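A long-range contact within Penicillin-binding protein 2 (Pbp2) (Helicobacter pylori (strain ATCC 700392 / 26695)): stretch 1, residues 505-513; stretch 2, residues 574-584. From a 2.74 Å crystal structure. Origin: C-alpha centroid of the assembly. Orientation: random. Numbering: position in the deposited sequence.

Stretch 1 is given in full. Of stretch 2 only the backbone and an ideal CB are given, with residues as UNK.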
# COMPACT_ATOMS: atom_id res chain seq x y z
N GLY A 505 -27.57 -35.23 4.69
CA GLY A 505 -26.23 -34.99 5.25
C GLY A 505 -26.04 -33.54 5.69
O GLY A 505 -24.93 -33.01 5.64
N SER A 506 -27.14 -32.90 6.11
CA SER A 506 -27.13 -31.50 6.53
C SER A 506 -27.33 -31.41 8.03
O SER A 506 -28.27 -31.97 8.57
CB SER A 506 -28.24 -30.70 5.84
OG SER A 506 -28.35 -29.40 6.41
N LYS A 507 -26.45 -30.67 8.70
CA LYS A 507 -26.49 -30.55 10.16
C LYS A 507 -27.64 -29.66 10.69
O LYS A 507 -27.93 -29.66 11.88
CB LYS A 507 -25.13 -30.08 10.67
CG LYS A 507 -24.11 -31.21 10.66
CD LYS A 507 -22.66 -30.78 10.56
CE LYS A 507 -21.74 -31.99 10.37
NZ LYS A 507 -22.00 -33.09 11.35
N ILE A 508 -28.30 -28.94 9.80
CA ILE A 508 -29.40 -28.07 10.15
C ILE A 508 -30.58 -28.38 9.24
O ILE A 508 -30.41 -28.99 8.17
CB ILE A 508 -29.01 -26.58 9.93
CG1 ILE A 508 -27.74 -26.22 10.70
CG2 ILE A 508 -30.14 -25.63 10.33
CD1 ILE A 508 -27.92 -26.23 12.21
N THR A 509 -31.76 -27.91 9.64
CA THR A 509 -32.95 -28.02 8.79
C THR A 509 -32.98 -26.95 7.72
O THR A 509 -32.85 -25.77 8.01
CB THR A 509 -34.24 -27.96 9.61
OG1 THR A 509 -34.15 -28.86 10.71
CG2 THR A 509 -35.40 -28.37 8.76
N LEU A 510 -33.18 -27.42 6.49
CA LEU A 510 -33.17 -26.59 5.30
C LEU A 510 -34.56 -26.46 4.68
O LEU A 510 -35.42 -27.33 4.85
CB LEU A 510 -32.22 -27.20 4.27
CG LEU A 510 -30.72 -27.08 4.52
CD1 LEU A 510 -29.90 -28.02 3.66
CD2 LEU A 510 -30.26 -25.66 4.28
N ALA A 511 -34.75 -25.36 3.95
CA ALA A 511 -35.95 -25.12 3.15
C ALA A 511 -35.50 -24.51 1.81
O ALA A 511 -34.80 -23.51 1.79
CB ALA A 511 -36.87 -24.17 3.88
N CYS A 512 -35.90 -25.12 0.69
CA CYS A 512 -35.36 -24.78 -0.63
C CYS A 512 -36.44 -24.71 -1.73
O CYS A 512 -37.62 -24.96 -1.51
CB CYS A 512 -34.29 -25.82 -1.03
SG CYS A 512 -34.87 -27.55 -0.92
N LYS A 513 -35.99 -24.32 -2.92
CA LYS A 513 -36.74 -24.49 -4.17
C LYS A 513 -35.72 -24.66 -5.28
O LYS A 513 -34.76 -23.89 -5.39
CB LYS A 513 -37.65 -23.29 -4.46
CG LYS A 513 -38.48 -23.42 -5.74
CD LYS A 513 -39.56 -24.49 -5.62
CE LYS A 513 -39.98 -25.06 -6.96
NZ LYS A 513 -39.04 -26.10 -7.48
N UNK A 574 -24.15 -29.19 -3.10
CA UNK A 574 -23.39 -27.95 -2.93
C UNK A 574 -24.03 -27.08 -1.84
O UNK A 574 -23.32 -26.48 -1.04
CB UNK A 574 -23.31 -27.18 -4.25
N UNK A 575 -25.35 -27.03 -1.83
CA UNK A 575 -26.09 -26.32 -0.78
C UNK A 575 -25.75 -26.81 0.65
O UNK A 575 -25.49 -25.99 1.55
CB UNK A 575 -27.59 -26.48 -1.03
N UNK A 576 -25.75 -28.13 0.85
CA UNK A 576 -25.44 -28.70 2.16
C UNK A 576 -24.05 -28.29 2.60
O UNK A 576 -23.84 -27.87 3.74
CB UNK A 576 -25.56 -30.23 2.13
N UNK A 577 -23.10 -28.38 1.69
CA UNK A 577 -21.71 -28.13 2.03
C UNK A 577 -21.49 -26.72 2.54
O UNK A 577 -20.71 -26.53 3.47
CB UNK A 577 -20.82 -28.39 0.81
N UNK A 578 -22.19 -25.75 1.94
CA UNK A 578 -22.15 -24.37 2.40
C UNK A 578 -22.88 -24.19 3.74
O UNK A 578 -22.36 -23.53 4.65
CB UNK A 578 -22.76 -23.45 1.34
N UNK A 579 -24.08 -24.78 3.86
CA UNK A 579 -24.87 -24.67 5.11
C UNK A 579 -24.17 -25.33 6.32
O UNK A 579 -24.35 -24.90 7.47
CB UNK A 579 -26.24 -25.31 4.91
N UNK A 580 -23.39 -26.38 6.04
CA UNK A 580 -22.55 -27.05 7.03
C UNK A 580 -21.34 -26.21 7.46
O UNK A 580 -20.96 -26.21 8.63
CB UNK A 580 -22.07 -28.39 6.47
N UNK A 581 -20.72 -25.54 6.49
CA UNK A 581 -19.61 -24.63 6.77
C UNK A 581 -20.04 -23.48 7.71
O UNK A 581 -19.28 -23.05 8.56
CB UNK A 581 -19.06 -24.06 5.46
N UNK A 582 -21.28 -23.00 7.57
CA UNK A 582 -21.83 -21.97 8.47
C UNK A 582 -22.09 -22.54 9.88
O UNK A 582 -22.06 -21.81 10.87
CB UNK A 582 -23.13 -21.40 7.89
N UNK A 583 -22.36 -23.83 9.93
CA UNK A 583 -22.57 -24.56 11.17
C UNK A 583 -21.23 -24.77 11.84
O UNK A 583 -21.03 -24.40 13.00
CB UNK A 583 -23.27 -25.90 10.92
N UNK A 584 -20.31 -25.36 11.09
CA UNK A 584 -18.93 -25.53 11.49
C UNK A 584 -18.34 -24.26 12.11
O UNK A 584 -17.57 -24.35 13.08
CB UNK A 584 -18.09 -25.96 10.28

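Stretch 2 is helical throughout, with phi between -45° and -87°, psi between -28° and -55°, and i to i+4 backbone hydrogen bonds, so the direction of each CA-to-CB bond largely decides which positions can meet stretch 1.

At position 574 the ideal CB has nothing of stretch 1 within 5.5 Å; almost any helix-compatible residue would do, and the deposited one is Leu 574. Position 575 points toward stretch 1, with its ideal CB 5.4 Å from Leu 510 CD1. That gap suits a medium or long apolar chain. Leu 575 extends into this space, its CD2 4.4 Å from Cys 512 CB.

Position 576 points sideways, its ideal CB 4.6 Å from Ser 506 CB and 5.1 Å from Leu 510 CD1. A compact apolar residue such as Ala, Val or Ile is expected. Val 576 places CG1 3.9 Å from Ser 506 CB and 4.2 Å from Leu 510 CD1, bridging the two.

Positions 577 and 578 have no neighbour within that 5.5 Å limit; they are Lys 577 and Met 578.

Position 579 points toward stretch 1, and its ideal CB is already 4.1 Å from Leu 510 CD2 and 4.8 Å from Ser 506 OG. Little room remains in that direction, which favours Gly, Ala, Ser or perhaps Cys. Ser 579 brings its CB 4.1 Å from Leu 510 CD2, while its OG donates to Val 576 O at 2.9 Å, satisfying the hydroxyl within its own helix.

At position 580 CA-to-CB runs sideways, but stretch 1 offers an acceptor, Gly 505 O, 5.5 Å from the ideal CB, and a donor nearby, Lys 507 N. A side chain carrying both functions, Asn or Gln, could answer both. Asn 580 does: ND2 donates to Gly 505 O (3.2 Å, 164°), and OD1 accepts from Lys 507 N (3.1 Å, 175°). The amide thereby clasps the backbone around Ser 506.

Positions 581 and 582 again lack neighbours in stretch 1; they are Lys 581 and Leu 582.

Position 583 points toward stretch 1, its ideal CB 4.5 Å from Ile 508 CG1 and 4.6 Å from Lys 507 CB. These aliphatic groups would suit a ring or a long apolar chain. Tyr 583 receives Lys 507 CB over one face, 3.7 Å from the ring centroid and 17° off the normal, a CH-pi contact; its CD1 lies 3.3 Å from Ile 508 CD1.

Position 584 points sideways into space free of stretch 1, tolerating many residues; it is Glu 584, whose OE1 pairs with Lys 581 NZ at 3.5 Å in a salt bridge with a weak hydrogen bond.

Stretch 2 (574-584) LLVKMSNKLYE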
# COMPACT_ATOMS: atom_id res chain seq x y z
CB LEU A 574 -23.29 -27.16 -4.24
CG LEU A 574 -22.63 -27.81 -5.46
CD1 LEU A 574 -22.65 -26.82 -6.62
CD2 LEU A 574 -21.21 -28.31 -5.21
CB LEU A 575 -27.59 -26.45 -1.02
CG LEU A 575 -28.53 -25.78 0.00
CD1 LEU A 575 -28.17 -24.32 0.25
CD2 LEU A 575 -29.97 -25.89 -0.48
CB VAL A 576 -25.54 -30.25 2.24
CG1 VAL A 576 -27.00 -30.68 2.14
CG2 VAL A 576 -24.70 -30.94 1.16
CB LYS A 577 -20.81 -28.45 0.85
CG LYS A 577 -20.72 -29.95 0.68
CD LYS A 577 -19.89 -30.38 -0.51
CE LYS A 577 -20.03 -31.87 -0.70
NZ LYS A 577 -19.13 -32.29 -1.79
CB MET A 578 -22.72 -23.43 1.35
CG MET A 578 -22.60 -21.95 1.68
SD MET A 578 -20.90 -21.44 1.98
CE MET A 578 -20.38 -21.13 0.29
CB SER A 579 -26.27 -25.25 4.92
OG SER A 579 -26.22 -26.66 4.88
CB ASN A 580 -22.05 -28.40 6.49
CG ASN A 580 -23.09 -29.50 6.59
OD1 ASN A 580 -24.18 -29.31 7.13
ND2 ASN A 580 -22.74 -30.67 6.08
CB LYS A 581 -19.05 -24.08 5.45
CG LYS A 581 -17.85 -23.14 5.55
CD LYS A 581 -16.64 -23.78 6.20
CE LYS A 581 -16.05 -24.91 5.38
NZ LYS A 581 -14.83 -25.42 6.07
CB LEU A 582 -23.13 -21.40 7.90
CG LEU A 582 -23.05 -20.64 6.57
CD1 LEU A 582 -24.43 -20.46 5.94
CD2 LEU A 582 -22.41 -19.27 6.73
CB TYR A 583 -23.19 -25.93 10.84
CG TYR A 583 -23.56 -26.80 12.02
CD1 TYR A 583 -24.66 -26.51 12.80
CD2 TYR A 583 -22.83 -27.95 12.33
CE1 TYR A 583 -25.02 -27.30 13.87
CE2 TYR A 583 -23.18 -28.75 13.40
CZ TYR A 583 -24.27 -28.42 14.16
OH TYR A 583 -24.64 -29.22 15.21
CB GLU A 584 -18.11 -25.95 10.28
CG GLU A 584 -16.73 -26.48 10.57
CD GLU A 584 -15.99 -26.91 9.31
OE1 GLU A 584 -16.65 -27.34 8.31
OE2 GLU A 584 -14.74 -26.80 9.31
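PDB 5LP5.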